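Local coordinates for ADP-ribosylation factor-binding protein GGA2 (Saccharomyces cerevisiae, PDB 3MNM) that may help regulate membrane traffic through the trans-Golgi network and binds ARF1 and ARF2, its gamma-ear (GAE) domain being the part described here, at residues R10-V13 / L19-E22; L50-A55 / I80-T85. All coordinates share one frame; numbering follows the deposited sequence. Where two conformers were deposited one is given.

Contact 1: R10-V13 / L19-E22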
ATOM      1  N   ARG A  10       1.259  -3.566 -11.941  1.00 29.89           N
ATOM      2  CA  ARG A  10       0.685  -3.450 -10.603  1.00 25.88           C
ATOM      3  C   ARG A  10       0.394  -4.820 -10.044  1.00 29.58           C
ATOM      4  O   ARG A  10      -0.150  -5.683 -10.735  1.00 32.11           O
ATOM      5  CB  ARG A  10      -0.623  -2.670 -10.638  1.00 27.88           C
ATOM      6  CG  ARG A  10      -0.496  -1.262 -11.167  1.00 30.80           C
ATOM      7  CD  ARG A  10      -0.475  -0.280 -10.035  1.00 23.65           C
ATOM      8  NE  ARG A  10      -0.239   1.074 -10.510  1.00 27.69           N
ATOM      9  CZ  ARG A  10      -1.124   2.061 -10.425  1.00 22.00           C
ATOM     10  NH1 ARG A  10      -2.319   1.850  -9.882  1.00 17.99           N
ATOM     11  NH2 ARG A  10      -0.805   3.257 -10.892  1.00 19.45           N
ATOM     12  N   THR A  11       0.747  -5.020  -8.784  1.00 22.29           N
ATOM     13  CA  THR A  11       0.295  -6.194  -8.072  1.00 20.32           C
ATOM     14  C   THR A  11      -0.875  -5.792  -7.192  1.00 25.27           C
ATOM     15  O   THR A  11      -0.809  -4.780  -6.478  1.00 20.69           O
ATOM     16  CB  THR A  11       1.415  -6.801  -7.200  1.00 26.66           C
ATOM     17  OG1 THR A  11       2.593  -6.998  -7.999  1.00 34.03           O
ATOM     18  CG2 THR A  11       0.973  -8.125  -6.627  1.00 28.65           C
ATOM     19  N   LEU A  12      -1.955  -6.564  -7.258  1.00 18.19           N
ATOM     20  CA  LEU A  12      -3.107  -6.304  -6.406  0.60 18.03           C
ATOM     21  C   LEU A  12      -2.811  -6.795  -4.999  1.00 20.77           C
ATOM     22  O   LEU A  12      -2.374  -7.932  -4.796  1.00 21.71           O
ATOM     23  CB  LEU A  12      -4.383  -6.961  -6.937  0.60 19.38           C
ATOM     24  CG  LEU A  12      -5.603  -6.698  -6.051  0.60 19.54           C
ATOM     25  CD1 LEU A  12      -6.025  -5.230  -6.136  0.60 21.04           C
ATOM     26  CD2 LEU A  12      -6.782  -7.617  -6.377  0.60 24.81           C
ATOM     27  N   VAL A  13      -3.026  -5.919  -4.026  1.00 15.47           N
ATOM     28  CA  VAL A  13      -2.826  -6.253  -2.629  1.00 13.00           C
ATOM     29  C   VAL A  13      -4.165  -6.563  -1.990  1.00 16.25           C
ATOM     30  O   VAL A  13      -4.314  -7.569  -1.314  1.00 16.48           O
ATOM     31  CB  VAL A  13      -2.143  -5.091  -1.856  1.00 12.96           C
ATOM     32  CG1 VAL A  13      -2.028  -5.430  -0.379  1.00 12.54           C
ATOM     33  CG2 VAL A  13      -0.762  -4.796  -2.460  1.00 14.09           C
ATOM     34  N   LEU A  19     -12.183   0.264  -1.079  1.00 13.72           N
ATOM     35  CA  LEU A  19     -10.787   0.629  -1.280  1.00 11.59           C
ATOM     36  C   LEU A  19     -10.001  -0.446  -2.007  1.00 15.55           C
ATOM     37  O   LEU A  19     -10.035  -1.624  -1.631  1.00 16.64           O
ATOM     38  CB  LEU A  19     -10.109   0.914   0.076  1.00 10.70           C
ATOM     39  CG  LEU A  19      -8.641   1.366   0.038  1.00 11.91           C
ATOM     40  CD1 LEU A  19      -8.519   2.772  -0.579  1.00 16.31           C
ATOM     41  CD2 LEU A  19      -7.994   1.344   1.428  1.00 11.64           C
ATOM     42  N   LYS A  20      -9.285  -0.022  -3.033  1.00 11.92           N
ATOM     43  CA  LYS A  20      -8.385  -0.902  -3.763  1.00 14.16           C
ATOM     44  C   LYS A  20      -6.939  -0.505  -3.470  1.00 18.14           C
ATOM     45  O   LYS A  20      -6.580   0.661  -3.585  1.00 15.27           O
ATOM     46  CB  LYS A  20      -8.681  -0.823  -5.261  1.00 16.22           C
ATOM     47  CG  LYS A  20      -7.718  -1.599  -6.150  1.00 21.01           C
ATOM     48  CD  LYS A  20      -7.999  -1.264  -7.619  1.00 25.14           C
ATOM     49  CE  LYS A  20      -8.068  -2.486  -8.508  1.00 40.39           C
ATOM     50  NZ  LYS A  20      -8.428  -2.090  -9.916  1.00 37.07           N
ATOM     51  N   ILE A  21      -6.117  -1.474  -3.064  1.00 12.40           N
ATOM     52  CA  ILE A  21      -4.708  -1.215  -2.786  1.00 11.03           C
ATOM     53  C   ILE A  21      -3.858  -2.013  -3.750  1.00 16.72           C
ATOM     54  O   ILE A  21      -4.052  -3.225  -3.882  1.00 14.92           O
ATOM     55  CB  ILE A  21      -4.299  -1.617  -1.342  1.00 10.72           C
ATOM     56  CG1 ILE A  21      -5.238  -0.988  -0.297  1.00 12.46           C
ATOM     57  CG2 ILE A  21      -2.800  -1.283  -1.099  1.00 11.75           C
ATOM     58  CD1 ILE A  21      -4.963  -1.443   1.155  1.00 11.67           C
ATOM     59  N   GLU A  22      -2.933  -1.338  -4.427  1.00 11.76           N
ATOM     60  CA  GLU A  22      -1.988  -1.996  -5.331  1.00 14.45           C
ATOM     61  C   GLU A  22      -0.543  -1.595  -5.032  1.00 17.92           C
ATOM     62  O   GLU A  22      -0.284  -0.485  -4.571  1.00 13.78           O
ATOM     63  CB  GLU A  22      -2.309  -1.648  -6.790  1.00 16.01           C
ATOM     64  CG  GLU A  22      -3.691  -2.065  -7.246  1.00 15.30           C
ATOM     65  CD  GLU A  22      -4.064  -1.443  -8.578  1.00 23.93           C
ATOM     66  OE1 GLU A  22      -4.038  -0.196  -8.678  1.00 19.85           O
ATOM     67  OE2 GLU A  22      -4.382  -2.195  -9.529  1.00 22.00           O
TER
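The guanidinium of R10 meets the carboxylate of E22 at its edge: OE1 lies only 1° out of the guanidinium plane, 2.9 Å from NH1 in a salt bridge. The two flat groups stand nearly perpendicular, and NH1 reaches OE1 from above the carboxylate plane. The salt bridge ties together, on one face, the two strands of a beta hairpin in the Ig-like sandwich of the GAE domain, strand 10-15 turning back into strand 19-27. R10 gets there because its chain bends at chi2 (-101°), carrying CD past E22 CB at 4.0 Å. The arginine is shared: E24 and D78 form further salt bridges with it, and F38 a cation-pi contact, so E22 is one of three acidic partners. With E22 cut back to an alanine, R10 NH1 would probably lose this acceptor, and the hairpin the negative charge on this side.

The backbones pair at L12 and E22, a non-hydrogen-bonded antiparallel pair with CA atoms 4.6 Å apart, and E22 CA approaches T11 O at 3.2 Å in a CA-H...O contact. V13 and I21 meet on the side of the hairpin that packs on W101, where V13 CB and I21 CG2 come within 3.9 Å. Beside that apolar pair, V13 N donates to I21 O at 2.9 Å with an N-H...O angle of 155°.

Contact 2: L50-A55 / I80-T85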
ATOM      1  N   LEU A  50      -7.060   8.689   5.857  1.00  8.89           N
ATOM      2  CA  LEU A  50      -6.469   7.386   5.503  1.00  9.39           C
ATOM      3  C   LEU A  50      -5.057   7.252   6.075  1.00  9.54           C
ATOM      4  O   LEU A  50      -4.164   8.060   5.791  1.00 10.58           O
ATOM      5  CB  LEU A  50      -6.483   7.158   3.972  1.00  9.43           C
ATOM      6  CG  LEU A  50      -6.115   5.703   3.588  1.00  9.22           C
ATOM      7  CD1 LEU A  50      -6.939   5.291   2.359  1.00 11.73           C
ATOM      8  CD2 LEU A  50      -4.619   5.608   3.329  1.00  9.93           C
ATOM      9  N   VAL A  51      -4.861   6.201   6.874  1.00  9.55           N
ATOM     10  CA  VAL A  51      -3.601   5.940   7.549  1.00  8.31           C
ATOM     11  C   VAL A  51      -3.165   4.529   7.166  1.00  9.61           C
ATOM     12  O   VAL A  51      -3.871   3.571   7.453  1.00 10.32           O
ATOM     13  CB  VAL A  51      -3.791   6.037   9.077  1.00  9.71           C
ATOM     14  CG1 VAL A  51      -2.513   5.673   9.807  1.00  9.57           C
ATOM     15  CG2 VAL A  51      -4.220   7.469   9.463  1.00 11.60           C
ATOM     16  N   PHE A  52      -2.024   4.424   6.491  1.00  9.52           N
ATOM     17  CA  PHE A  52      -1.519   3.130   6.011  1.00  8.71           C
ATOM     18  C   PHE A  52      -0.252   2.745   6.759  1.00 10.57           C
ATOM     19  O   PHE A  52       0.700   3.538   6.862  1.00  9.96           O
ATOM     20  CB  PHE A  52      -1.208   3.234   4.518  1.00 11.17           C
ATOM     21  CG  PHE A  52      -0.787   1.931   3.885  1.00 10.21           C
ATOM     22  CD1 PHE A  52       0.483   1.797   3.336  1.00 11.31           C
ATOM     23  CD2 PHE A  52      -1.680   0.866   3.801  1.00 11.51           C
ATOM     24  CE1 PHE A  52       0.871   0.615   2.719  1.00 10.70           C
ATOM     25  CE2 PHE A  52      -1.296  -0.322   3.198  1.00 11.70           C
ATOM     26  CZ  PHE A  52      -0.022  -0.445   2.649  1.00 10.57           C
ATOM     27  N   LEU A  53      -0.233   1.512   7.265  1.00  9.65           N
ATOM     28  CA  LEU A  53       0.918   0.990   8.001  1.00 10.01           C
ATOM     29  C   LEU A  53       1.447  -0.253   7.293  1.00 10.87           C
ATOM     30  O   LEU A  53       0.678  -1.169   6.998  1.00 13.43           O
ATOM     31  CB  LEU A  53       0.494   0.618   9.434  1.00 10.57           C
ATOM     32  CG  LEU A  53       1.586   0.120  10.376  1.00 12.65           C
ATOM     33  CD1 LEU A  53       2.619   1.219  10.657  1.00 14.44           C
ATOM     34  CD2 LEU A  53       0.950  -0.363  11.692  1.00 14.60           C
ATOM     35  N   LEU A  54       2.749  -0.271   7.020  1.00 11.18           N
ATOM     36  CA  LEU A  54       3.375  -1.390   6.318  1.00 12.47           C
ATOM     37  C   LEU A  54       4.569  -1.906   7.109  1.00 14.76           C
ATOM     38  O   LEU A  54       5.367  -1.126   7.620  1.00 15.85           O
ATOM     39  CB  LEU A  54       3.831  -0.919   4.929  1.00 14.56           C
ATOM     40  CG  LEU A  54       4.497  -1.947   4.019  1.00 19.29           C
ATOM     41  CD1 LEU A  54       3.517  -3.066   3.711  1.00 15.32           C
ATOM     42  CD2 LEU A  54       4.962  -1.247   2.739  1.00 20.78           C
ATOM     43  N   ALA A  55       4.702  -3.222   7.211  1.00 12.11           N
ATOM     44  CA  ALA A  55       5.833  -3.799   7.936  1.00 12.36           C
ATOM     45  C   ALA A  55       6.428  -4.921   7.105  1.00 16.87           C
ATOM     46  O   ALA A  55       5.702  -5.641   6.426  1.00 16.79           O
ATOM     47  CB  ALA A  55       5.389  -4.337   9.286  1.00 18.42           C
ATOM     48  N   ILE A  80      -4.209   8.366  -3.688  1.00 11.22           N
ATOM     49  CA  ILE A  80      -3.151   8.468  -2.699  1.00 10.34           C
ATOM     50  C   ILE A  80      -2.076   7.490  -3.102  1.00 14.65           C
ATOM     51  O   ILE A  80      -2.393   6.414  -3.639  1.00 12.97           O
ATOM     52  CB  ILE A  80      -3.663   8.087  -1.289  1.00 10.90           C
ATOM     53  CG1 ILE A  80      -4.721   9.095  -0.820  1.00 12.37           C
ATOM     54  CG2 ILE A  80      -2.497   8.002  -0.297  1.00 12.62           C
ATOM     55  CD1 ILE A  80      -5.530   8.609   0.388  1.00 10.88           C
ATOM     56  N   SER A  81      -0.819   7.858  -2.885  1.00 11.64           N
ATOM     57  CA  SER A  81       0.279   6.919  -3.116  1.00 11.28           C
ATOM     58  C   SER A  81       1.388   7.121  -2.111  1.00 13.20           C
ATOM     59  O   SER A  81       1.478   8.166  -1.465  1.00 13.33           O
ATOM     60  CB  SER A  81       0.833   7.072  -4.538  1.00 12.36           C
ATOM     61  OG  SER A  81       1.520   8.317  -4.655  1.00 14.98           O
ATOM     62  N   GLN A  82       2.254   6.124  -1.993  1.00  9.73           N
ATOM     63  CA  GLN A  82       3.419   6.252  -1.138  1.00 11.55           C
ATOM     64  C   GLN A  82       4.588   5.488  -1.737  1.00 12.83           C
ATOM     65  O   GLN A  82       4.484   4.281  -1.992  1.00 13.91           O
ATOM     66  CB  GLN A  82       3.121   5.735   0.272  1.00 11.56           C
ATOM     67  CG  GLN A  82       4.358   5.735   1.152  1.00 10.30           C
ATOM     68  CD  GLN A  82       4.012   5.561   2.632  1.00 10.64           C
ATOM     69  OE1 GLN A  82       4.292   6.448   3.460  1.00 13.83           O
ATOM     70  NE2 GLN A  82       3.404   4.431   2.962  1.00  7.71           N
ATOM     71  N   GLU A  83       5.689   6.197  -1.976  1.00 11.34           N
ATOM     72  CA  GLU A  83       6.884   5.563  -2.546  1.00 13.90           C
ATOM     73  C   GLU A  83       7.857   5.155  -1.452  1.00 18.58           C
ATOM     74  O   GLU A  83       7.999   5.857  -0.447  1.00 14.40           O
ATOM     75  CB  GLU A  83       7.572   6.490  -3.549  1.00 22.92           C
ATOM     76  CG  GLU A  83       8.777   5.832  -4.226  1.00 30.84           C
ATOM     77  CD  GLU A  83       8.757   5.996  -5.732  1.00 30.06           C
ATOM     78  OE1 GLU A  83       8.361   7.082  -6.198  1.00 35.38           O
ATOM     79  OE2 GLU A  83       9.141   5.047  -6.450  1.00 36.24           O
ATOM     80  N   GLY A  84       8.515   4.009  -1.636  1.00 15.02           N
ATOM     81  CA  GLY A  84       9.500   3.549  -0.675  1.00 14.32           C
ATOM     82  C   GLY A  84      10.436   2.494  -1.230  1.00 15.04           C
ATOM     83  O   GLY A  84      10.319   2.100  -2.394  1.00 17.71           O
ATOM     84  N   THR A  85      11.374   2.060  -0.395  1.00 14.46           N
ATOM     85  CA  THR A  85      12.261   0.953  -0.734  1.00 14.90           C
ATOM     86  C   THR A  85      12.372  -0.048   0.411  1.00 19.02           C
ATOM     87  O   THR A  85      12.142   0.276   1.577  1.00 18.50           O
ATOM     88  CB  THR A  85      13.684   1.439  -1.074  1.00 16.94           C
ATOM     89  OG1 THR A  85      14.191   2.227   0.015  1.00 16.33           O
ATOM     90  CG2 THR A  85      13.686   2.264  -2.365  1.00 18.21           C
TER
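L50 and I80 make the close part of this contact: CD1 of I80 sits 4.0 Å from L50 CB and 4.1 Å from L50 CD1, so one methyl covers both the base and a branch of the leucine. The isoleucine reaches across because its outer torsion is extended (chi2 165°), sending CD1 well out from its own strand. Strand 50-55 belongs to one sheet and strand 80-81 to the other, and this is therefore a join through the core of the Ig-like beta sandwich, with the backbones well separated: the CA atoms of L50 and I80 are 8.9 Å apart.

Farther along, the facing pair is F52 and Q82, both buried, with CA atoms 9.2 Å apart. Here the touch is thinner. The end of the Q82 amide comes to the edge of the F52 ring near CD1, close to the ring plane, and the two planes are inclined at 54°. The ring is also engaged edge-to-face by F39, and W101 and V103 pack on it. The chain has left strand 80-81 by Q82, and beyond this point the segments part: the CA atoms of L54, which is partly exposed, and G84 stand 10.5 Å apart.

The chemistry follows the spacing. Between the two segments there are neither hydrogen bonds nor salt bridges, which implies that methyl packing is the firm part of the contact, while a buried polar amide lies at the ring edge without its orientation being certain.

Contact 1 lies at the surface and contact 2 in the core, their centres about 12 Å apart. Residues 10-13 and 19-22 are neighbouring strands of a hairpin within one sheet, held by a backbone hydrogen bond and by charge on the side facing outward. Residues 50-55 and 80-85 come from different sheets, far apart in sequence, and meet through an apolar leucine–isoleucine pair and an amide set at a ring edge. The two contacts share the sheet that holds strands 10-15, 19-27 and 80-81, and they touch directly where L19 CD1 packs on L50 CD1 at 4.2 Å. W101 is a further common neighbour, lying against V13 and I21 of contact 1 and F52 of contact 2.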